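PDB 2HPG: ABC transporter, periplasmic substrate-binding protein from Thermotoga maritima, which probably binds a solute in the periplasm and delivers it to a membrane transporter of the tripartite ATP-independent (TRAP) family. Local coordinates for residues R160-G165 against V183-I188; T190-R195 against E214-M219; G199-Y204 against T222-L227. One frame throughout, in Å; residues are numbered along the deposited sequence. Where two conformers were deposited one is given.

Interaction 1: R160-G165 against V183-I188; sequences RIRTPG and VNFGEI
An arginine reaching from strand 160-162 to hold a loop carbonyl defines this contact, in which Arg162 meets the turn that leads into helix 188-193. The bond is short and nearly straight: Arg162 NH1 donates to Val183 O at 2.8 Å, with an N-H...O angle of 164°. The oxygen sits at the guanidinium edge, near its plane, and receives the proton almost in line with its own C=O bond. Ile188 approaches one face of the same group, its side chain running at about a right angle to the arginine, so that CD1 comes within 3.5 Å of Arg162 NE. The opposite face is turned to the backbone N of Pro164. Phe185 stands against the outer end, its ring edge at CD1 lying 3.8 Å from Arg162 NH2, and the two planes are 81° apart. Bends at chi2 (90°) and chi3 place the stretch from CD to the guanidinium beside Ile188 and Val183 O. Nearer the backbone, Arg162 CB packs on Val183 CG2 at 3.8 Å. The setting is a beta-alpha-beta crossover, because strand 160-162 is followed by helix 167-176 and then by the parallel strand 179-181, from which residues 183-188 emerge. A leucine here would remove the guanidinium, so Val183 O would probably be left without this donor and Ile188 without the flat face it packs on. A water also links the two backbones, accepting from Val183 N at 2.8 Å and making a notably short contact with Thr163 O. Within the turn, Glu187 N bonds to Asn184 O and Ile188 N to Phe185 O. The Arg162 side chain also touches Leu202, and Phe185 packs on that same leucine of strand 199-202.

Interaction 2: T190-R195 against E214-M219; sequences TAVQTR and EVLKYM
One methyl, Val192 CG1, meets both Val215 and Leu216, and the flat group it touches is the Val215 peptide carbonyl, with 3.7 Å between Val192 CG1 and Val215 O. The aromatic ring of these segments, Tyr218, stands well away from the helix and carries Lys217 CG over one face, 3.8 Å above its plane and offset toward the rim. Val192 points CG1 opposite to its own backbone N (chi1 -179°), which carries this branch outward from helix 188-193 and against the two residues of the facing loop. There Val192 CG1 lies 3.9 Å from Val215 CB and 4.0 Å from Val215 CG2. Leu216 supplies the second partner, its CD2 standing 3.9 Å from the same Val192 CG1. The helix ends just beyond this residue in a Schellman motif: Arg195 takes positive phi (66°), and Arg195 N bonds back to Val192 O at 3.0 Å. In the same last turn, Thr190 O accepts from both N and OG1 of Thr194, which reach it from opposite faces of its plane. On the facing side, Lys217 and Tyr218 both stand opposite Thr146 in a classic beta bulge, where the chain enters strand 218-234. Asn147 bonds through ND2 to Val215 O and through OD1 to Lys217 N. Val197 and Val145 extend the apolar surroundings, touching Val192 and Leu216 respectively. The contact thus joins the last turn of a helix to the loop that begins a long strand. Its chemistry is van der Waals packing of branched aliphatic groups, with the carbonyl of Val215 engaged by Asn147, so any stabilisation here probably comes from shape fit and burial of apolar surface rather than from directed bonds.

Interaction 3: G199-Y204 against T222-L227; sequences GAELTY and TGHFLL
Glu201 and His224 face each other from strands that are not direct neighbours: their CA atoms are 9.0 Å apart, and strand 130-146 pairs with both segments, bonding to Ala200 and Leu202 on one side and to Phe225 on the other. The gap is crossed by side chains. His224 NE2 donates to Glu201 OE2 at 2.9 Å with an N-H...O angle of 158°. The carboxylate oxygen lies close to the imidazole plane, whereas the donor meets OE2 on its anti side and out of the carboxylate plane. In both residues CG sits between the backbone N and the carbonyl carbon, and a further bend at chi2 (85°) of the glutamate brings its carboxylate to the histidine. Separately, Glu201 CB comes 3.5 Å from His224 NE2. At its other nitrogen, His224 ND1 lies 2.7 Å from Thr222 OG1 in a hydrogen bond that either could donate, so the ring is held at two points. Phe225 then offers its edge to the acid, CD2 standing 3.2 Å from Glu201 OE2, with ring and carboxylate planes 72° apart; the weakly positive ring hydrogens are thus turned to the oxygen. Glu201 OE1 is bound in turn by Thr163 OG1 and by a salt bridge to Arg142, which would probably stabilise the charged carboxylate in this buried place. Trp169 meets the Phe225 ring edge-to-face. Gly223 has positive phi, a conformation that favours glycine, and lets the chain turn between Thr222 and His224, whose side chains bond. The whole is a His-carboxylate hydrogen bond made across a shared neighbour strand in the two-domain periplasmic binding protein fold, where the long strand 218-234 pairs with strands 68-73, 130-146 and 282-284.

All three contacts reach one mixed sheet; interaction 1 precedes the other two along the chain, whose segments alternate. Interactions 1 and 3, with centres about 12 Å apart, meet where strands 160-162 and 199-202 lie side by side: Arg162 N is 3.0 Å from Gly199 O, and Ile161 CD1 is 3.7 Å from Gly199 CA. Interaction 2 lies about 12 Å from interaction 1 and about 15 Å from interaction 3, centre to centre. It reaches interaction 1 through Arg195 O, 3.0 Å from Arg160 NH2, and interaction 3 through Leu216 CD2, 3.8 Å from Gly199 CA. Interactions 2 and 3 also share strand 218-234. Interaction 3 is nearest the centre of the chain, about 11 Å from its own centre.

Interaction 1: R160-G165 against V183-I188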
loop_
_atom_site.group_PDB
_atom_site.type_symbol
_atom_site.label_atom_id
_atom_site.label_comp_id
_atom_site.label_asym_id
_atom_site.label_seq_id
_atom_site.Cartn_x
_atom_site.Cartn_y
_atom_site.Cartn_z
ATOM N N ARG A 160 14.064 14.191 10.988
ATOM C CA ARG A 160 14.394 13.091 10.092
ATOM C C ARG A 160 13.361 11.991 10.299
ATOM O O ARG A 160 13.401 11.297 11.294
ATOM C CB ARG A 160 15.793 12.538 10.369
ATOM C CG ARG A 160 16.965 13.468 10.012
ATOM C CD ARG A 160 17.413 14.353 11.136
ATOM N NE ARG A 160 17.517 13.658 12.424
ATOM C CZ ARG A 160 18.493 12.834 12.782
ATOM N NH1 ARG A 160 19.523 12.601 11.977
ATOM N NH2 ARG A 160 18.448 12.248 13.983
ATOM N N ILE A 161 12.452 11.834 9.349
ATOM C CA ILE A 161 11.388 10.810 9.435
ATOM C C ILE A 161 11.579 9.727 8.383
ATOM O O ILE A 161 11.630 10.013 7.179
ATOM C CB ILE A 161 9.998 11.449 9.202
ATOM C CG1 ILE A 161 9.676 12.477 10.300
ATOM C CG2 ILE A 161 8.926 10.404 9.134
ATOM C CD1 ILE A 161 9.650 11.900 11.733
ATOM N N ARG A 162 11.646 8.479 8.820
ATOM C CA ARG A 162 11.928 7.405 7.894
ATOM C C ARG A 162 10.636 7.090 7.158
ATOM O O ARG A 162 9.535 7.093 7.743
ATOM C CB ARG A 162 12.579 6.191 8.579
ATOM C CG ARG A 162 11.745 4.961 8.711
ATOM C CD ARG A 162 11.832 3.985 7.573
ATOM N NE ARG A 162 10.524 3.413 7.381
ATOM C CZ ARG A 162 10.176 2.389 6.608
ATOM N NH1 ARG A 162 11.021 1.611 5.961
ATOM N NH2 ARG A 162 8.886 2.103 6.554
ATOM N N THR A 163 10.774 6.898 5.851
ATOM C CA THR A 163 9.634 6.555 4.984
ATOM C C THR A 163 10.211 5.672 3.859
ATOM O O THR A 163 11.413 5.696 3.642
ATOM C CB THR A 163 8.947 7.848 4.490
ATOM O OG1 THR A 163 7.709 7.534 3.843
ATOM C CG2 THR A 163 9.868 8.623 3.561
ATOM N N PRO A 164 9.388 4.823 3.211
ATOM C CA PRO A 164 9.914 3.936 2.162
ATOM C C PRO A 164 10.677 4.687 1.071
ATOM O O PRO A 164 10.577 5.905 0.981
ATOM C CB PRO A 164 8.663 3.275 1.626
ATOM C CG PRO A 164 7.746 3.272 2.773
ATOM C CD PRO A 164 7.960 4.561 3.456
ATOM N N GLY A 165 11.483 3.974 0.292
ATOM C CA GLY A 165 12.517 4.625 -0.509
ATOM C C GLY A 165 12.062 5.294 -1.792
ATOM O O GLY A 165 12.772 6.154 -2.311
ATOM N N VAL A 183 15.160 3.838 5.446
ATOM C CA VAL A 183 15.757 2.861 6.360
ATOM C C VAL A 183 15.016 1.558 6.196
ATOM O O VAL A 183 13.794 1.556 6.214
ATOM C CB VAL A 183 15.598 3.256 7.842
ATOM C CG1 VAL A 183 16.337 2.275 8.730
ATOM C CG2 VAL A 183 16.062 4.687 8.101
ATOM N N ASN A 184 15.734 0.459 6.032
ATOM C CA ASN A 184 15.107 -0.861 5.996
ATOM C C ASN A 184 14.188 -0.980 7.202
ATOM O O ASN A 184 14.561 -0.592 8.301
ATOM C CB ASN A 184 16.191 -1.940 6.043
ATOM C CG ASN A 184 15.670 -3.318 5.709
ATOM O OD1 ASN A 184 15.084 -4.020 6.557
ATOM N ND2 ASN A 184 15.915 -3.741 4.469
ATOM N N PHE A 185 12.982 -1.493 6.983
ATOM C CA PHE A 185 11.941 -1.507 8.003
ATOM C C PHE A 185 12.408 -2.203 9.275
ATOM O O PHE A 185 12.162 -1.720 10.381
ATOM C CB PHE A 185 10.713 -2.220 7.454
ATOM C CG PHE A 185 9.548 -2.235 8.390
ATOM C CD1 PHE A 185 8.531 -1.302 8.268
ATOM C CD2 PHE A 185 9.467 -3.195 9.401
ATOM C CE1 PHE A 185 7.449 -1.322 9.140
ATOM C CE2 PHE A 185 8.384 -3.219 10.268
ATOM C CZ PHE A 185 7.375 -2.279 10.135
ATOM N N GLY A 186 13.079 -3.339 9.105
ATOM C CA GLY A 186 13.617 -4.101 10.227
ATOM C C GLY A 186 14.669 -3.344 11.012
ATOM O O GLY A 186 15.068 -3.783 12.090
ATOM N N GLU A 187 15.130 -2.212 10.480
ATOM C CA GLU A 187 16.159 -1.395 11.148
ATOM C C GLU A 187 15.656 -0.059 11.704
ATOM O O GLU A 187 16.452 0.750 12.198
ATOM C CB GLU A 187 17.315 -1.138 10.174
ATOM C CG GLU A 187 18.441 -2.179 10.253
ATOM C CD GLU A 187 19.464 -1.963 9.176
ATOM O OE1 GLU A 187 20.669 -1.839 9.505
ATOM O OE2 GLU A 187 19.055 -1.889 7.989
ATOM N N ILE A 188 14.343 0.182 11.637
ATOM C CA ILE A 188 13.764 1.434 12.155
ATOM C C ILE A 188 14.051 1.557 13.657
ATOM O O ILE A 188 14.489 2.595 14.132
ATOM C CB ILE A 188 12.216 1.509 11.900
ATOM C CG1 ILE A 188 11.878 1.521 10.407
ATOM C CG2 ILE A 188 11.606 2.768 12.517
ATOM C CD1 ILE A 188 10.346 1.319 10.144
HETATM O O HOH W 1 12.693 3.592 4.161
#

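Interaction 2: T190-R195 against E214-M219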
loop_
_atom_site.group_PDB
_atom_site.type_symbol
_atom_site.label_atom_id
_atom_site.label_comp_id
_atom_site.label_asym_id
_atom_site.label_seq_id
_atom_site.Cartn_x
_atom_site.Cartn_y
_atom_site.Cartn_z
ATOM N N THR A 190 16.498 0.289 15.447
ATOM C CA THR A 190 17.938 0.612 15.551
ATOM C C THR A 190 18.236 2.054 15.166
ATOM O O THR A 190 19.017 2.750 15.835
ATOM C CB THR A 190 18.769 -0.278 14.611
ATOM O OG1 THR A 190 18.487 -1.652 14.872
ATOM C CG2 THR A 190 20.267 -0.034 14.782
ATOM N N ALA A 191 17.627 2.507 14.072
ATOM C CA ALA A 191 17.822 3.898 13.630
ATOM C C ALA A 191 17.323 4.921 14.660
ATOM O O ALA A 191 17.929 5.967 14.840
ATOM C CB ALA A 191 17.157 4.121 12.280
ATOM N N VAL A 192 16.224 4.614 15.342
ATOM C CA VAL A 192 15.702 5.485 16.399
ATOM C C VAL A 192 16.594 5.400 17.655
ATOM O O VAL A 192 17.052 6.413 18.162
ATOM C CB VAL A 192 14.235 5.148 16.766
ATOM C CG1 VAL A 192 13.724 6.090 17.862
ATOM C CG2 VAL A 192 13.322 5.232 15.529
ATOM N N GLN A 193 16.869 4.198 18.136
ATOM C CA GLN A 193 17.715 4.047 19.338
ATOM C C GLN A 193 19.113 4.663 19.159
ATOM O O GLN A 193 19.660 5.259 20.083
ATOM C CB GLN A 193 17.841 2.577 19.763
ATOM C CG GLN A 193 18.525 2.424 21.133
ATOM C CD GLN A 193 18.433 1.029 21.724
ATOM O OE1 GLN A 193 18.170 0.046 21.018
ATOM N NE2 GLN A 193 18.694 0.928 23.037
ATOM N N THR A 194 19.696 4.536 17.972
ATOM C CA THR A 194 21.017 5.135 17.710
ATOM C C THR A 194 20.951 6.588 17.206
ATOM O O THR A 194 21.973 7.171 16.851
ATOM C CB THR A 194 21.794 4.290 16.699
ATOM O OG1 THR A 194 21.051 4.211 15.480
ATOM C CG2 THR A 194 22.051 2.885 17.246
ATOM N N ARG A 195 19.744 7.153 17.160
ATOM C CA ARG A 195 19.515 8.563 16.817
ATOM C C ARG A 195 19.880 8.935 15.370
ATOM O O ARG A 195 20.194 10.094 15.089
ATOM C CB ARG A 195 20.234 9.482 17.827
ATOM C CG ARG A 195 20.045 8.999 19.253
ATOM C CD ARG A 195 20.011 10.084 20.283
ATOM N NE ARG A 195 21.342 10.509 20.692
ATOM C CZ ARG A 195 22.181 9.792 21.446
ATOM N NH1 ARG A 195 21.852 8.569 21.876
ATOM N NH2 ARG A 195 23.378 10.302 21.760
ATOM N N GLU A 214 8.526 1.313 22.501
ATOM C CA GLU A 214 9.649 1.378 23.455
ATOM C C GLU A 214 10.543 2.600 23.212
ATOM O O GLU A 214 11.240 3.055 24.126
ATOM C CB GLU A 214 10.487 0.115 23.374
ATOM C CG GLU A 214 9.780 -1.177 23.750
ATOM C CD GLU A 214 9.546 -1.365 25.251
ATOM O OE1 GLU A 214 9.935 -0.476 26.033
ATOM O OE2 GLU A 214 8.977 -2.419 25.646
ATOM N N VAL A 215 10.534 3.142 21.991
ATOM C CA VAL A 215 11.499 4.212 21.627
ATOM C C VAL A 215 10.877 5.476 21.039
ATOM O O VAL A 215 11.560 6.487 20.892
ATOM C CB VAL A 215 12.618 3.651 20.684
ATOM C CG1 VAL A 215 13.620 2.849 21.491
ATOM C CG2 VAL A 215 12.026 2.818 19.481
ATOM N N LEU A 216 9.591 5.403 20.687
ATOM C CA LEU A 216 8.821 6.532 20.217
ATOM C C LEU A 216 7.549 6.636 21.079
ATOM O O LEU A 216 6.890 5.645 21.369
ATOM C CB LEU A 216 8.472 6.359 18.726
ATOM C CG LEU A 216 9.621 6.298 17.718
ATOM C CD1 LEU A 216 9.171 5.613 16.403
ATOM C CD2 LEU A 216 10.164 7.722 17.413
ATOM N N LYS A 217 7.220 7.855 21.482
ATOM C CA LYS A 217 6.115 8.102 22.407
ATOM C C LYS A 217 4.806 8.494 21.723
ATOM O O LYS A 217 3.730 8.102 22.189
ATOM C CB LYS A 217 6.501 9.184 23.423
ATOM C CG LYS A 217 5.331 9.647 24.292
ATOM C CD LYS A 217 5.791 10.461 25.471
ATOM C CE LYS A 217 4.592 11.137 26.171
ATOM N NZ LYS A 217 4.986 11.801 27.448
ATOM N N TYR A 218 4.885 9.271 20.639
ATOM C CA TYR A 218 3.686 9.863 20.037
ATOM C C TYR A 218 3.236 9.275 18.702
ATOM O O TYR A 218 4.029 9.103 17.775
ATOM C CB TYR A 218 3.882 11.366 19.816
ATOM C CG TYR A 218 4.061 12.148 21.085
ATOM C CD1 TYR A 218 2.962 12.591 21.803
ATOM C CD2 TYR A 218 5.328 12.435 21.574
ATOM C CE1 TYR A 218 3.108 13.292 22.982
ATOM C CE2 TYR A 218 5.490 13.143 22.744
ATOM C CZ TYR A 218 4.376 13.564 23.438
ATOM O OH TYR A 218 4.515 14.254 24.592
HETATM N N MSE A 219 1.941 8.974 18.630
HETATM C CA MSE A 219 1.276 8.693 17.373
HETATM C C MSE A 219 0.394 9.885 17.051
HETATM O O MSE A 219 -0.570 10.141 17.768
HETATM C CB MSE A 219 0.428 7.433 17.497
HETATM C CG MSE A 219 0.125 6.807 16.163
HETATM SE SE MSE A 219 1.442 5.460 15.717
HETATM C CE MSE A 219 0.509 4.666 14.202
#

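Interaction 3: G199-Y204 against T222-L227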
loop_
_atom_site.group_PDB
_atom_site.type_symbol
_atom_site.label_atom_id
_atom_site.label_comp_id
_atom_site.label_asym_id
_atom_site.label_seq_id
_atom_site.Cartn_x
_atom_site.Cartn_y
_atom_site.Cartn_z
ATOM N N GLY A 199 12.028 9.705 13.866
ATOM C CA GLY A 199 10.722 9.049 13.881
ATOM C C GLY A 199 10.429 8.343 12.580
ATOM O O GLY A 199 11.311 8.153 11.736
ATOM N N ALA A 200 9.182 7.923 12.439
ATOM C CA ALA A 200 8.723 7.173 11.279
ATOM C C ALA A 200 7.277 7.557 11.002
ATOM O O ALA A 200 6.734 8.473 11.612
ATOM C CB ALA A 200 8.839 5.661 11.531
ATOM N N GLU A 201 6.658 6.882 10.043
ATOM C CA GLU A 201 5.273 7.123 9.735
ATOM C C GLU A 201 4.727 5.778 9.300
ATOM O O GLU A 201 5.254 5.168 8.379
ATOM C CB GLU A 201 5.142 8.228 8.677
ATOM C CG GLU A 201 5.901 8.027 7.408
ATOM C CD GLU A 201 5.185 7.185 6.378
ATOM O OE1 GLU A 201 5.867 6.534 5.568
ATOM O OE2 GLU A 201 3.950 7.162 6.376
ATOM N N LEU A 202 3.763 5.261 10.052
ATOM C CA LEU A 202 3.416 3.841 10.011
ATOM C C LEU A 202 1.966 3.640 10.426
ATOM O O LEU A 202 1.312 4.559 10.881
ATOM C CB LEU A 202 4.316 3.051 10.982
ATOM C CG LEU A 202 5.815 2.954 10.669
ATOM C CD1 LEU A 202 6.578 2.323 11.848
ATOM C CD2 LEU A 202 6.126 2.176 9.385
ATOM N N THR A 203 1.471 2.414 10.271
ATOM C CA THR A 203 0.206 2.013 10.848
ATOM C C THR A 203 0.413 1.576 12.304
ATOM O O THR A 203 1.536 1.339 12.711
ATOM C CB THR A 203 -0.336 0.814 10.103
ATOM O OG1 THR A 203 0.538 -0.285 10.334
ATOM C CG2 THR A 203 -0.412 1.119 8.601
ATOM N N TYR A 204 -0.674 1.473 13.074
ATOM C CA TYR A 204 -0.592 1.044 14.468
ATOM C C TYR A 204 -0.091 -0.408 14.577
ATOM O O TYR A 204 0.628 -0.758 15.510
ATOM C CB TYR A 204 -1.964 1.189 15.147
ATOM C CG TYR A 204 -2.339 2.607 15.602
ATOM C CD1 TYR A 204 -1.840 3.128 16.779
ATOM C CD2 TYR A 204 -3.224 3.401 14.864
ATOM C CE1 TYR A 204 -2.216 4.355 17.227
ATOM C CE2 TYR A 204 -3.594 4.661 15.310
ATOM C CZ TYR A 204 -3.069 5.134 16.487
ATOM O OH TYR A 204 -3.385 6.389 16.980
ATOM N N THR A 222 -2.254 12.166 11.528
ATOM C CA THR A 222 -2.325 12.951 10.313
ATOM C C THR A 222 -3.007 12.171 9.199
ATOM O O THR A 222 -3.544 12.785 8.285
ATOM C CB THR A 222 -0.955 13.355 9.827
ATOM O OG1 THR A 222 -0.089 12.221 9.879
ATOM C CG2 THR A 222 -0.374 14.484 10.686
ATOM N N GLY A 223 -2.967 10.837 9.263
ATOM C CA GLY A 223 -3.627 9.977 8.273
ATOM C C GLY A 223 -3.227 10.350 6.840
ATOM O O GLY A 223 -4.046 10.331 5.916
ATOM N N HIS A 224 -1.956 10.685 6.675
ATOM C CA HIS A 224 -1.427 11.266 5.434
ATOM C C HIS A 224 -1.245 10.278 4.253
ATOM O O HIS A 224 -1.155 10.727 3.103
ATOM C CB HIS A 224 -0.103 11.977 5.731
ATOM C CG HIS A 224 0.913 11.085 6.369
ATOM N ND1 HIS A 224 1.069 10.990 7.734
ATOM C CD2 HIS A 224 1.776 10.194 5.832
ATOM C CE1 HIS A 224 1.992 10.089 8.009
ATOM N NE2 HIS A 224 2.448 9.593 6.874
ATOM N N PHE A 225 -1.168 8.967 4.520
ATOM C CA PHE A 225 -1.225 7.948 3.468
ATOM C C PHE A 225 -2.295 6.924 3.793
ATOM O O PHE A 225 -2.472 6.543 4.949
ATOM C CB PHE A 225 0.080 7.145 3.307
ATOM C CG PHE A 225 1.275 7.934 2.879
ATOM C CD1 PHE A 225 1.282 8.655 1.701
ATOM C CD2 PHE A 225 2.431 7.872 3.615
ATOM C CE1 PHE A 225 2.398 9.344 1.321
ATOM C CE2 PHE A 225 3.546 8.555 3.247
ATOM C CZ PHE A 225 3.545 9.295 2.094
ATOM N N LEU A 226 -3.018 6.495 2.761
ATOM C CA LEU A 226 -3.725 5.218 2.779
ATOM C C LEU A 226 -2.970 4.289 1.836
ATOM O O LEU A 226 -2.946 4.525 0.625
ATOM C CB LEU A 226 -5.172 5.363 2.312
ATOM C CG LEU A 226 -5.946 4.056 2.341
ATOM C CD1 LEU A 226 -6.125 3.567 3.773
ATOM C CD2 LEU A 226 -7.267 4.199 1.609
ATOM N N LEU A 227 -2.345 3.252 2.382
ATOM C CA LEU A 227 -1.515 2.341 1.585
ATOM C C LEU A 227 -2.354 1.364 0.771
ATOM O O LEU A 227 -3.000 0.442 1.308
ATOM C CB LEU A 227 -0.490 1.615 2.475
ATOM C CG LEU A 227 0.453 0.600 1.817
ATOM C CD1 LEU A 227 0.930 1.033 0.445
ATOM C CD2 LEU A 227 1.644 0.363 2.772
#